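N-terminal acetyltransferase-like protein (Chaetomium thermophilum, PDB 5NNP) probably serves as the TPR-repeat auxiliary subunit of a NatA-type N-terminal acetyltransferase, forming a helical scaffold around its catalytic partner. Local coordinates at residues Q124-A129 with D542-E547; T512-F517 with M659-Y664; R558-A563 with N663-F668; D653-A658 with Y683-K688; D674-G679 with K697-I702. All blocks are in the same frame, centred on the assembly; numbering follows the deposited sequence.

Interaction 1: Q124-A129 with D542-E547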
# COMPACT_ATOMS: atom_id res chain seq x y z
N GLN A 124 -6.33 4.38 -17.05
CA GLN A 124 -5.05 3.85 -16.57
C GLN A 124 -3.92 4.88 -16.68
O GLN A 124 -3.01 4.87 -15.87
CB GLN A 124 -4.64 2.61 -17.34
CG GLN A 124 -3.25 2.10 -16.92
CD GLN A 124 -3.28 1.42 -15.56
OE1 GLN A 124 -4.31 0.92 -15.11
NE2 GLN A 124 -2.15 1.40 -14.89
N MET A 125 -3.98 5.75 -17.69
CA MET A 125 -2.93 6.77 -17.85
C MET A 125 -3.42 8.13 -17.42
O MET A 125 -2.79 9.13 -17.70
CB MET A 125 -2.43 6.85 -19.30
CG MET A 125 -1.94 5.54 -19.86
SD MET A 125 -0.58 4.85 -18.90
CE MET A 125 0.70 6.07 -19.22
N ARG A 126 -4.55 8.15 -16.73
CA ARG A 126 -5.11 9.39 -16.22
C ARG A 126 -5.30 10.45 -17.32
O ARG A 126 -5.11 11.65 -17.10
CB ARG A 126 -4.24 9.93 -15.08
CG ARG A 126 -3.92 8.90 -13.97
CD ARG A 126 -5.17 8.38 -13.24
NE ARG A 126 -4.87 7.65 -12.00
CZ ARG A 126 -4.88 6.33 -11.84
NH1 ARG A 126 -5.17 5.51 -12.86
NH2 ARG A 126 -4.60 5.80 -10.66
N ASP A 127 -5.69 9.99 -18.51
CA ASP A 127 -6.21 10.88 -19.55
C ASP A 127 -7.68 11.15 -19.24
O ASP A 127 -8.58 10.51 -19.81
CB ASP A 127 -6.02 10.23 -20.94
CG ASP A 127 -6.60 11.05 -22.07
OD1 ASP A 127 -6.92 12.25 -21.90
OD2 ASP A 127 -6.73 10.48 -23.17
N TYR A 128 -7.92 12.07 -18.32
CA TYR A 128 -9.26 12.30 -17.77
C TYR A 128 -10.28 12.77 -18.81
O TYR A 128 -11.41 12.25 -18.85
CB TYR A 128 -9.20 13.32 -16.63
CG TYR A 128 -8.28 12.94 -15.50
CD1 TYR A 128 -8.55 11.84 -14.69
CD2 TYR A 128 -7.13 13.68 -15.24
CE1 TYR A 128 -7.71 11.50 -13.66
CE2 TYR A 128 -6.27 13.33 -14.21
CZ TYR A 128 -6.57 12.25 -13.42
OH TYR A 128 -5.71 11.91 -12.40
N ALA A 129 -9.88 13.75 -19.62
CA ALA A 129 -10.77 14.30 -20.66
C ALA A 129 -11.15 13.21 -21.65
O ALA A 129 -12.31 13.08 -22.04
CB ALA A 129 -10.12 15.48 -21.38
N ASP A 542 -10.68 5.40 -3.86
CA ASP A 542 -9.58 5.32 -2.89
C ASP A 542 -8.33 4.71 -3.51
O ASP A 542 -7.21 5.18 -3.28
CB ASP A 542 -9.96 4.50 -1.67
CG ASP A 542 -10.76 5.28 -0.67
OD1 ASP A 542 -10.67 6.52 -0.69
OD2 ASP A 542 -11.47 4.64 0.14
N MET A 543 -8.53 3.66 -4.29
CA MET A 543 -7.42 2.95 -4.89
C MET A 543 -6.69 3.83 -5.89
O MET A 543 -5.47 4.00 -5.81
CB MET A 543 -7.92 1.67 -5.56
CG MET A 543 -6.80 0.89 -6.20
SD MET A 543 -7.28 0.16 -7.76
CE MET A 543 -7.68 1.61 -8.68
N VAL A 544 -7.46 4.40 -6.82
CA VAL A 544 -6.96 5.34 -7.80
C VAL A 544 -6.11 6.46 -7.17
O VAL A 544 -5.02 6.78 -7.65
CB VAL A 544 -8.13 6.00 -8.58
CG1 VAL A 544 -7.61 7.19 -9.40
CG2 VAL A 544 -8.82 4.96 -9.48
N ARG A 545 -6.61 7.06 -6.10
CA ARG A 545 -5.90 8.15 -5.46
C ARG A 545 -4.62 7.66 -4.78
O ARG A 545 -3.60 8.34 -4.83
CB ARG A 545 -6.81 8.87 -4.47
CG ARG A 545 -7.88 9.71 -5.19
CD ARG A 545 -8.93 10.28 -4.26
NE ARG A 545 -9.77 11.25 -4.95
CZ ARG A 545 -10.81 11.87 -4.41
NH1 ARG A 545 -11.14 11.61 -3.14
NH2 ARG A 545 -11.51 12.75 -5.13
N TRP A 546 -4.66 6.47 -4.17
CA TRP A 546 -3.45 5.86 -3.63
C TRP A 546 -2.44 5.57 -4.74
O TRP A 546 -1.26 5.87 -4.61
CB TRP A 546 -3.77 4.57 -2.88
CG TRP A 546 -2.58 3.69 -2.75
CD1 TRP A 546 -1.41 3.97 -2.09
CD2 TRP A 546 -2.44 2.37 -3.28
NE1 TRP A 546 -0.55 2.91 -2.19
CE2 TRP A 546 -1.16 1.91 -2.92
CE3 TRP A 546 -3.27 1.53 -4.02
CZ2 TRP A 546 -0.69 0.66 -3.28
CZ3 TRP A 546 -2.80 0.28 -4.38
CH2 TRP A 546 -1.52 -0.15 -4.01
N GLU A 547 -2.92 5.01 -5.84
CA GLU A 547 -2.09 4.71 -6.99
C GLU A 547 -1.41 5.97 -7.59
O GLU A 547 -0.28 5.91 -8.09
CB GLU A 547 -2.96 4.00 -8.04
CG GLU A 547 -2.22 3.10 -9.01
CD GLU A 547 -1.62 1.85 -8.37
OE1 GLU A 547 -2.32 0.82 -8.20
OE2 GLU A 547 -0.42 1.90 -8.03
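Arg126 reaches Val544 through two turns of its chain: CG stands anti to the carbonyl carbon, the chain bends at chi2 (-62°), and a further turn at the last torsion sets the guanidinium against helix 537-547. The guanidinium then passes Val544, the two side chains sliding by in opposite directions. One face of the guanidinium rests on the CG1 methyl of Val544, which lies 3.5 Å from Arg126 NH2. The same NH2 gives a hydrogen bond of 3.2 Å to the backbone O of Val544, bent to 140° at the hydrogen and arriving at 114° to the C=O bond. At the edge of the guanidinium, Glu547 adds its aliphatic part, CB lying 3.6 Å from Arg126 NH2, while the carboxylate of Glu547 makes no contact with the arginine. The stronger polar partner is Asp548, which forms a salt bridge with NE; Gln524 OE1 also accepts from NH2. With a leucine in its place, the carbonyl of Val544 would probably lose this donor and Asp548 its cationic mate. Arg126 has positive phi and is the C' residue of a Schellman motif, so the arginine leaves just where helix 112-124 ends. Asp127 caps the following helix 128-141, and Leu158 of helix 146-159 touches Val544, so the contact joins this N-terminal TPR region to helix 537-547.

Interaction 2: T512-F517 with M659-Y664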
# COMPACT_ATOMS: atom_id res chain seq x y z
N THR A 512 14.95 -5.19 -9.23
CA THR A 512 13.80 -6.04 -9.00
C THR A 512 12.71 -5.34 -8.18
O THR A 512 11.52 -5.46 -8.48
CB THR A 512 14.22 -7.35 -8.32
OG1 THR A 512 15.01 -8.10 -9.25
CG2 THR A 512 13.02 -8.20 -7.92
N VAL A 513 13.11 -4.60 -7.15
CA VAL A 513 12.17 -3.79 -6.38
C VAL A 513 11.51 -2.70 -7.25
O VAL A 513 10.34 -2.37 -7.09
CB VAL A 513 12.88 -3.14 -5.19
CG1 VAL A 513 12.02 -2.08 -4.53
CG2 VAL A 513 13.30 -4.21 -4.19
N PHE A 514 12.27 -2.14 -8.17
CA PHE A 514 11.75 -1.16 -9.10
C PHE A 514 10.63 -1.79 -9.97
O PHE A 514 9.57 -1.19 -10.17
CB PHE A 514 12.90 -0.61 -9.96
CG PHE A 514 12.50 0.47 -10.90
CD1 PHE A 514 12.01 0.17 -12.17
CD2 PHE A 514 12.64 1.81 -10.54
CE1 PHE A 514 11.65 1.18 -13.06
CE2 PHE A 514 12.28 2.84 -11.42
CZ PHE A 514 11.78 2.52 -12.68
N SER A 515 10.86 -3.01 -10.44
CA SER A 515 9.90 -3.74 -11.26
C SER A 515 8.64 -4.15 -10.51
O SER A 515 7.54 -4.17 -11.09
CB SER A 515 10.54 -4.97 -11.84
OG SER A 515 11.34 -4.61 -12.95
N ILE A 516 8.81 -4.48 -9.23
CA ILE A 516 7.66 -4.76 -8.39
C ILE A 516 6.76 -3.54 -8.34
O ILE A 516 5.53 -3.68 -8.36
CB ILE A 516 8.09 -5.17 -6.96
CG1 ILE A 516 8.72 -6.56 -6.99
CG2 ILE A 516 6.92 -5.18 -6.02
CD1 ILE A 516 9.41 -6.93 -5.69
N PHE A 517 7.35 -2.35 -8.32
CA PHE A 517 6.51 -1.15 -8.28
C PHE A 517 5.84 -0.91 -9.63
O PHE A 517 4.72 -0.44 -9.68
CB PHE A 517 7.31 0.08 -7.81
CG PHE A 517 7.21 0.31 -6.33
CD1 PHE A 517 6.22 1.12 -5.80
CD2 PHE A 517 8.06 -0.35 -5.45
CE1 PHE A 517 6.10 1.31 -4.42
CE2 PHE A 517 7.93 -0.17 -4.06
CZ PHE A 517 6.96 0.66 -3.55
N MET A 659 18.72 7.61 -13.62
CA MET A 659 17.63 8.58 -13.81
C MET A 659 16.22 8.04 -13.54
O MET A 659 15.41 8.73 -12.92
CB MET A 659 17.69 9.15 -15.22
CG MET A 659 18.97 9.92 -15.50
SD MET A 659 19.40 10.99 -14.12
CE MET A 659 18.11 12.24 -14.17
N LYS A 660 15.91 6.83 -13.98
CA LYS A 660 14.56 6.31 -13.74
C LYS A 660 14.28 6.11 -12.24
O LYS A 660 13.14 6.30 -11.79
CB LYS A 660 14.33 4.99 -14.52
CG LYS A 660 15.06 3.76 -14.00
CD LYS A 660 14.50 2.48 -14.63
CE LYS A 660 15.08 1.22 -14.00
NZ LYS A 660 14.65 -0.04 -14.68
N PHE A 661 15.32 5.76 -11.47
CA PHE A 661 15.18 5.69 -10.02
C PHE A 661 15.01 7.07 -9.39
O PHE A 661 14.13 7.29 -8.55
CB PHE A 661 16.39 5.00 -9.39
CG PHE A 661 16.57 3.56 -9.81
CD1 PHE A 661 17.33 3.25 -10.93
CD2 PHE A 661 16.02 2.53 -9.07
CE1 PHE A 661 17.52 1.92 -11.30
CE2 PHE A 661 16.20 1.22 -9.44
CZ PHE A 661 16.96 0.90 -10.55
N LEU A 662 15.88 7.99 -9.81
CA LEU A 662 15.94 9.33 -9.24
C LEU A 662 14.69 10.17 -9.53
O LEU A 662 14.17 10.84 -8.63
CB LEU A 662 17.18 10.05 -9.77
CG LEU A 662 17.35 11.48 -9.27
CD1 LEU A 662 17.55 11.47 -7.76
CD2 LEU A 662 18.50 12.17 -10.00
N ASN A 663 14.23 10.14 -10.77
CA ASN A 663 13.01 10.85 -11.17
C ASN A 663 11.81 10.59 -10.26
O ASN A 663 11.08 11.51 -9.89
CB ASN A 663 12.61 10.48 -12.61
CG ASN A 663 13.60 10.98 -13.65
OD1 ASN A 663 14.32 11.97 -13.45
ND2 ASN A 663 13.63 10.30 -14.79
N TYR A 664 11.60 9.33 -9.90
CA TYR A 664 10.52 9.01 -8.98
C TYR A 664 10.81 9.52 -7.59
O TYR A 664 9.90 9.91 -6.87
CB TYR A 664 10.29 7.50 -8.92
CG TYR A 664 9.57 6.93 -10.10
CD1 TYR A 664 8.62 7.68 -10.79
CD2 TYR A 664 9.82 5.63 -10.53
CE1 TYR A 664 7.95 7.16 -11.88
CE2 TYR A 664 9.15 5.10 -11.60
CZ TYR A 664 8.22 5.87 -12.27
OH TYR A 664 7.54 5.35 -13.33
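Phe514 and Lys660 cross with the lysine chain laid over one face of the ring. Lys660 CE stands 3.7 Å from the centroid of the Phe514 ring, a CH-pi contact, and NZ continues past it to an off-centre cation-pi position 4.1 Å from the same centroid. The lysine gets there because CG sits between the backbone N and the carbonyl carbon, the crowded position, after which the chain is extended. Two differently turned rings complete an aromatic cluster that packs between helix 503-523 and helix 654-668 of the helical repeat array. Phe661 receives the edge of Phe514 on its face, the ring centroids of Phe514 and Phe661 5.0 Å apart and the planes at 56°, a tilted version of the T-shaped stack. Tyr664 is nearly parallel to Phe514, at 27°, but slid so far that the rings barely overlap; Phe514 CE2 meets the edge of the tyrosine, 3.8 Å from Tyr664 CD2. The segment axes approach to 11.8 Å and cross at 55°, with the Phe514 ring lying between them. Around the cluster, Tyr556 of helix 554-572 touches Phe514 and bonds to Phe661 O, Ala563 packs on Phe661, and Arg551 makes a cation-pi contact with Tyr664.

Interaction 3: R558-A563 with N663-F668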
# COMPACT_ATOMS: atom_id res chain seq x y z
N ARG A 558 13.64 3.53 -0.40
CA ARG A 558 14.87 2.93 0.14
C ARG A 558 15.72 2.25 -0.95
O ARG A 558 16.88 2.61 -1.17
CB ARG A 558 14.54 1.94 1.25
CG ARG A 558 15.77 1.41 1.97
CD ARG A 558 15.41 0.59 3.18
NE ARG A 558 16.54 -0.21 3.63
CZ ARG A 558 16.46 -1.22 4.50
NH1 ARG A 558 15.29 -1.55 5.02
NH2 ARG A 558 17.54 -1.90 4.84
N ALA A 559 15.13 1.27 -1.63
CA ALA A 559 15.82 0.58 -2.70
C ALA A 559 16.25 1.55 -3.78
O ALA A 559 17.31 1.38 -4.37
CB ALA A 559 14.94 -0.51 -3.30
N ALA A 560 15.43 2.57 -4.05
CA ALA A 560 15.74 3.51 -5.12
C ALA A 560 16.91 4.42 -4.74
O ALA A 560 17.76 4.73 -5.58
CB ALA A 560 14.53 4.35 -5.47
N LEU A 561 16.97 4.84 -3.49
CA LEU A 561 18.10 5.65 -3.07
C LEU A 561 19.38 4.82 -3.03
O LEU A 561 20.46 5.34 -3.25
CB LEU A 561 17.82 6.30 -1.71
CG LEU A 561 18.96 7.14 -1.14
CD1 LEU A 561 19.41 8.26 -2.08
CD2 LEU A 561 18.51 7.73 0.18
N ASP A 562 19.25 3.52 -2.76
CA ASP A 562 20.40 2.61 -2.85
C ASP A 562 20.96 2.58 -4.27
O ASP A 562 22.14 2.83 -4.48
CB ASP A 562 20.05 1.18 -2.41
CG ASP A 562 19.66 1.08 -0.94
OD1 ASP A 562 19.88 2.02 -0.15
OD2 ASP A 562 19.14 0.01 -0.56
N ALA A 563 20.11 2.25 -5.24
CA ALA A 563 20.51 2.28 -6.66
C ALA A 563 21.25 3.57 -7.04
O ALA A 563 22.31 3.52 -7.66
CB ALA A 563 19.28 2.09 -7.56
N ASN A 663 14.23 10.14 -10.77
CA ASN A 663 13.01 10.85 -11.17
C ASN A 663 11.81 10.59 -10.26
O ASN A 663 11.08 11.51 -9.89
CB ASN A 663 12.61 10.48 -12.61
CG ASN A 663 13.60 10.98 -13.65
OD1 ASN A 663 14.32 11.97 -13.45
ND2 ASN A 663 13.63 10.30 -14.79
N TYR A 664 11.60 9.33 -9.90
CA TYR A 664 10.52 9.01 -8.98
C TYR A 664 10.81 9.52 -7.59
O TYR A 664 9.90 9.91 -6.87
CB TYR A 664 10.29 7.50 -8.92
CG TYR A 664 9.57 6.93 -10.10
CD1 TYR A 664 8.62 7.68 -10.79
CD2 TYR A 664 9.82 5.63 -10.53
CE1 TYR A 664 7.95 7.16 -11.88
CE2 TYR A 664 9.15 5.10 -11.60
CZ TYR A 664 8.22 5.87 -12.27
OH TYR A 664 7.54 5.35 -13.33
N ILE A 665 12.08 9.49 -7.22
CA ILE A 665 12.48 9.95 -5.90
C ILE A 665 12.15 11.42 -5.74
O ILE A 665 11.48 11.81 -4.79
CB ILE A 665 13.98 9.75 -5.65
CG1 ILE A 665 14.33 8.26 -5.72
CG2 ILE A 665 14.38 10.34 -4.31
CD1 ILE A 665 15.75 7.94 -5.27
N LEU A 666 12.61 12.22 -6.69
CA LEU A 666 12.41 13.67 -6.66
C LEU A 666 10.95 14.06 -6.90
O LEU A 666 10.50 15.10 -6.41
CB LEU A 666 13.29 14.35 -7.71
CG LEU A 666 14.80 14.25 -7.49
CD1 LEU A 666 15.51 14.91 -8.66
CD2 LEU A 666 15.24 14.87 -6.15
N GLN A 667 10.22 13.25 -7.65
CA GLN A 667 8.86 13.61 -7.99
C GLN A 667 7.86 13.17 -6.94
O GLN A 667 6.82 13.80 -6.77
CB GLN A 667 8.46 13.02 -9.32
CG GLN A 667 6.99 13.23 -9.62
CD GLN A 667 6.52 12.44 -10.82
OE1 GLN A 667 7.31 11.72 -11.44
NE2 GLN A 667 5.24 12.58 -11.15
N PHE A 668 8.15 12.08 -6.22
CA PHE A 668 7.16 11.57 -5.28
C PHE A 668 7.58 11.76 -3.84
O PHE A 668 6.73 11.77 -2.95
CB PHE A 668 6.85 10.09 -5.58
CG PHE A 668 6.01 9.91 -6.83
CD1 PHE A 668 4.65 10.21 -6.81
CD2 PHE A 668 6.59 9.52 -8.02
CE1 PHE A 668 3.88 10.07 -7.97
CE2 PHE A 668 5.82 9.39 -9.18
CZ PHE A 668 4.48 9.67 -9.15
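Ile665 packs against Ala560 and Leu561 in an apolar contact between helix 554-572 and helix 654-668, buried in the C-terminal part of the chain, in which a methyl rests on the opposing helix's backbone and an alanine CB. The CA atoms of Ala560 and Ile665 are 7.3 Å apart, a distance consistent with the small side chain of Ala560. Ile665 CG1 points anti to its carbonyl carbon and chi2 is extended (-171°), which carries CD1 out to the opposing backbone. Ile665 CD1 ends 3.7 Å from Ala560 C, 3.8 Å from Leu561 N and 3.8 Å from Ala560 CB. Leu561 offers less, its CB being 4.4 Å from Ile665 CD1. Packed helix pairs are characteristic of the alpha-helical solenoid to which TPR proteins and the NatA auxiliary subunit family belong. The CG2 branch of Ile665, anti to the backbone N, meets Gly675 of helix 673-685 instead, so the two arms of one isoleucine serve two neighbouring helices. Leu561 likewise turns its methyls to Asp674 and Ala678 of that helix, and Tyr556 and Phe557, one turn earlier on helix 554-572, also touch Ile665.

Interaction 4: D653-A658 with Y683-K688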
# COMPACT_ATOMS: atom_id res chain seq x y z
N ASP A 653 27.06 3.95 -18.98
CA ASP A 653 26.33 5.15 -18.58
C ASP A 653 25.56 4.90 -17.29
O ASP A 653 24.36 4.65 -17.33
CB ASP A 653 25.38 5.60 -19.68
CG ASP A 653 24.66 6.90 -19.34
OD1 ASP A 653 25.19 7.66 -18.51
OD2 ASP A 653 23.57 7.16 -19.91
N PRO A 654 26.23 5.00 -16.15
CA PRO A 654 25.60 4.74 -14.85
C PRO A 654 24.67 5.88 -14.44
O PRO A 654 23.58 5.63 -13.92
CB PRO A 654 26.78 4.62 -13.88
CG PRO A 654 28.04 4.83 -14.72
CD PRO A 654 27.63 5.44 -16.01
N LEU A 655 25.09 7.11 -14.68
CA LEU A 655 24.28 8.25 -14.30
C LEU A 655 22.99 8.26 -15.13
O LEU A 655 21.93 8.65 -14.64
CB LEU A 655 25.06 9.56 -14.47
CG LEU A 655 26.35 9.65 -13.64
CD1 LEU A 655 27.16 10.91 -13.95
CD2 LEU A 655 26.02 9.56 -12.17
N GLY A 656 23.09 7.81 -16.37
CA GLY A 656 21.92 7.65 -17.22
C GLY A 656 21.01 6.56 -16.68
O GLY A 656 19.78 6.68 -16.75
N ASP A 657 21.61 5.50 -16.15
CA ASP A 657 20.84 4.37 -15.63
C ASP A 657 20.16 4.71 -14.30
O ASP A 657 19.18 4.08 -13.92
CB ASP A 657 21.75 3.14 -15.47
CG ASP A 657 22.18 2.56 -16.82
OD1 ASP A 657 21.70 3.06 -17.85
OD2 ASP A 657 22.98 1.60 -16.85
N ALA A 658 20.70 5.71 -13.61
CA ALA A 658 20.17 6.15 -12.33
C ALA A 658 18.90 6.98 -12.46
O ALA A 658 18.10 7.04 -11.52
CB ALA A 658 21.22 6.93 -11.58
N TYR A 683 23.35 15.39 -10.75
CA TYR A 683 23.26 16.46 -11.76
C TYR A 683 24.55 17.27 -11.98
O TYR A 683 24.81 17.69 -13.11
CB TYR A 683 22.13 17.42 -11.40
CG TYR A 683 20.76 16.82 -11.63
CD1 TYR A 683 20.46 16.16 -12.81
CD2 TYR A 683 19.78 16.91 -10.66
CE1 TYR A 683 19.21 15.62 -13.02
CE2 TYR A 683 18.53 16.37 -10.86
CZ TYR A 683 18.25 15.72 -12.05
OH TYR A 683 17.01 15.18 -12.25
N ILE A 684 25.35 17.50 -10.95
CA ILE A 684 26.62 18.21 -11.20
C ILE A 684 27.51 17.37 -12.10
O ILE A 684 28.19 17.90 -12.98
CB ILE A 684 27.40 18.54 -9.91
CG1 ILE A 684 27.37 17.36 -8.95
CG2 ILE A 684 26.82 19.78 -9.25
CD1 ILE A 684 27.89 17.70 -7.59
N ARG A 685 27.47 16.05 -11.89
CA ARG A 685 28.25 15.11 -12.69
C ARG A 685 27.73 15.05 -14.12
O ARG A 685 28.50 14.89 -15.08
CB ARG A 685 28.22 13.72 -12.04
CG ARG A 685 29.02 13.64 -10.73
CD ARG A 685 28.85 12.29 -10.07
NE ARG A 685 29.65 12.12 -8.85
CZ ARG A 685 29.46 12.80 -7.72
NH1 ARG A 685 28.52 13.73 -7.63
NH2 ARG A 685 30.24 12.55 -6.67
N LYS A 686 26.42 15.20 -14.26
CA LYS A 686 25.74 15.19 -15.55
C LYS A 686 25.94 16.52 -16.28
O LYS A 686 25.50 16.68 -17.41
CB LYS A 686 24.25 14.91 -15.36
CG LYS A 686 23.75 13.63 -16.00
CD LYS A 686 22.23 13.48 -15.82
CE LYS A 686 21.62 12.80 -17.04
NZ LYS A 686 20.13 12.79 -17.00
N LYS A 687 26.59 17.47 -15.60
CA LYS A 687 26.82 18.83 -16.11
C LYS A 687 25.53 19.63 -16.29
O LYS A 687 25.49 20.61 -17.04
CB LYS A 687 27.58 18.78 -17.44
CG LYS A 687 28.88 18.00 -17.41
CD LYS A 687 29.81 18.53 -16.35
CE LYS A 687 31.17 17.85 -16.44
NZ LYS A 687 31.74 17.97 -17.81
N LYS A 688 24.48 19.21 -15.60
CA LYS A 688 23.20 19.91 -15.66
C LYS A 688 23.02 20.75 -14.41
O LYS A 688 22.32 20.37 -13.48
CB LYS A 688 22.04 18.91 -15.81
CG LYS A 688 22.08 18.11 -17.12
CD LYS A 688 21.99 19.03 -18.35
CE LYS A 688 22.20 18.28 -19.67
NZ LYS A 688 21.19 17.20 -19.92
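Leu655, in the first turn of helix 654-668, faces Lys686, just beyond Arg685, their CA atoms (Leu655 and Lys686) 7.2 Å apart. The side-chain meeting is between Leu655 and Arg685, which cross at about a right angle: Leu655 CD1 touches Arg685 CB at 3.6 Å, and the same methyl lies 4.4 Å from the backbone N of Lys686. Only the root of the arginine takes part. Beyond CG its chain is extended and leads the guanidinium away, to salt bridges with Glu681 and Asp572. Lys686 likewise lends its backbone, while NZ pairs with Glu19 of the neighbouring subunit, the putative uncharacterized protein. Asp653 is the N-cap of helix 654-668 and its OD1 accepts from Gly656 N at 3.0 Å, the donor standing well above the carboxylate plane. Lys687, with positive phi, completes a Schellman motif after Lys686. Tyr571 of helix 554-572 touches Leu655 and Arg685 alike. Chemically, then, a leucine meets two cationic residues without meeting their charges: the join between the helices is apolar, and the positive groups remain engaged with acids on the same chain and on the partner, consistent with a site where subunits meet.

Interaction 5: D674-G679 with K697-I702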
# COMPACT_ATOMS: atom_id res chain seq x y z
N ASP A 674 17.50 13.40 1.75
CA ASP A 674 18.45 12.41 1.27
C ASP A 674 18.37 12.30 -0.24
O ASP A 674 19.41 12.20 -0.92
CB ASP A 674 18.20 11.04 1.91
CG ASP A 674 18.51 11.01 3.39
OD1 ASP A 674 19.36 11.81 3.85
OD2 ASP A 674 17.90 10.19 4.10
N GLY A 675 17.14 12.30 -0.75
CA GLY A 675 16.87 12.30 -2.17
C GLY A 675 17.41 13.53 -2.88
O GLY A 675 18.04 13.41 -3.92
N GLN A 676 17.17 14.71 -2.30
CA GLN A 676 17.67 15.98 -2.84
C GLN A 676 19.20 16.07 -2.87
O GLN A 676 19.80 16.58 -3.82
CB GLN A 676 17.10 17.14 -2.04
CG GLN A 676 15.59 17.23 -2.11
CD GLN A 676 15.11 17.51 -3.51
OE1 GLN A 676 15.93 17.72 -4.41
NE2 GLN A 676 13.79 17.51 -3.72
N ILE A 677 19.82 15.57 -1.81
CA ILE A 677 21.28 15.53 -1.73
C ILE A 677 21.84 14.61 -2.81
O ILE A 677 22.83 14.95 -3.47
CB ILE A 677 21.75 15.07 -0.34
CG1 ILE A 677 21.28 16.04 0.73
CG2 ILE A 677 23.26 14.95 -0.31
CD1 ILE A 677 21.44 15.52 2.15
N ALA A 678 21.18 13.47 -3.00
CA ALA A 678 21.62 12.49 -4.00
C ALA A 678 21.39 13.01 -5.41
O ALA A 678 22.21 12.78 -6.30
CB ALA A 678 20.91 11.16 -3.80
N GLY A 679 20.26 13.69 -5.61
CA GLY A 679 19.98 14.33 -6.88
C GLY A 679 21.07 15.34 -7.24
O GLY A 679 21.54 15.39 -8.39
N LYS A 697 18.30 23.92 -3.74
CA LYS A 697 17.29 24.82 -3.16
C LYS A 697 16.20 24.05 -2.40
O LYS A 697 15.66 24.55 -1.42
CB LYS A 697 16.63 25.69 -4.24
CG LYS A 697 17.59 26.67 -4.93
CD LYS A 697 16.86 27.83 -5.62
CE LYS A 697 16.26 28.79 -4.61
NZ LYS A 697 15.53 29.91 -5.26
N ALA A 698 15.89 22.83 -2.85
CA ALA A 698 14.92 22.00 -2.13
C ALA A 698 15.48 21.51 -0.79
O ALA A 698 14.89 21.72 0.27
CB ALA A 698 14.50 20.80 -2.99
N ALA A 699 16.64 20.87 -0.85
CA ALA A 699 17.31 20.36 0.33
C ALA A 699 17.54 21.47 1.35
O ALA A 699 17.43 21.26 2.56
CB ALA A 699 18.63 19.72 -0.06
N SER A 700 17.86 22.66 0.87
CA SER A 700 18.17 23.76 1.78
C SER A 700 16.89 24.29 2.41
O SER A 700 16.90 24.78 3.54
CB SER A 700 18.91 24.89 1.05
OG SER A 700 19.18 25.96 1.95
N ALA A 701 15.79 24.18 1.69
CA ALA A 701 14.52 24.62 2.23
C ALA A 701 14.08 23.68 3.34
O ALA A 701 13.34 24.07 4.23
CB ALA A 701 13.47 24.69 1.14
N ILE A 702 14.56 22.44 3.29
CA ILE A 702 14.23 21.45 4.32
C ILE A 702 15.14 21.58 5.56
O ILE A 702 14.66 21.55 6.70
CB ILE A 702 14.33 20.02 3.78
CG1 ILE A 702 13.51 19.90 2.48
CG2 ILE A 702 13.86 19.02 4.83
CD1 ILE A 702 13.52 18.50 1.86
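Gln676 presents one face of its side-chain amide to the methyl of Ala698, whose CB stands almost directly above the amide carbon, 3.4 Å from Gln676 CD. It is as near to NE2 as to CD, and a little farther, 3.7 Å, from Gln676 OE1, so the methyl covers the flat group rather than approaching an edge. On the opposite side Leu666 of helix 654-668 lies below the plane, offset toward OE1. The glutamine lies this way because its chain bends at chi2 (-64°), turning the amide so that its face lies against Ala698. Its root serves a second alanine: Gln676 CB touches Ala699 CB at 3.6 Å. With only the methyls of Ala698 and Ala699 opposite the glutamine, the CA atoms of Gln676 and Ala699 are 5.4 Å apart. The two consecutive helices form a helical hairpin of the kind that TPR-like folds are built from. An alanine here is likely to leave a gap between Ala698 and Leu666 and deprive Pro670 O of the hydrogen bond it receives from NE2. No hydrogen bond crosses to helix 689-702; the polar amide acts toward it as a flat packing surface, while its NE2 is satisfied by Pro670 O in the loop before helix 673-685.

From the N terminus, interaction 1 closes the longest loop, bringing the helix turn at 124-129 onto 542-547. Before that loop shuts, interaction 2 has opened at 512-517, so the two cross. Interaction 3 opens later, at 558-563, and ends on the same helix, 654-668, as interaction 2; the unmodelled stretch 575-638 lies in both loops. Interaction 4 begins on that helix too and crosses both, closing on 683-688. Interaction 5 opens within the span of interaction 4 and crosses it, fastening 673-685 to 689-702. Interactions 2 and 3 touch directly, and interaction 3 touches interaction 5, a packed series along the C-terminal helices; interaction 1 stands apart, joining the N-terminal TPR region to helix 537-547.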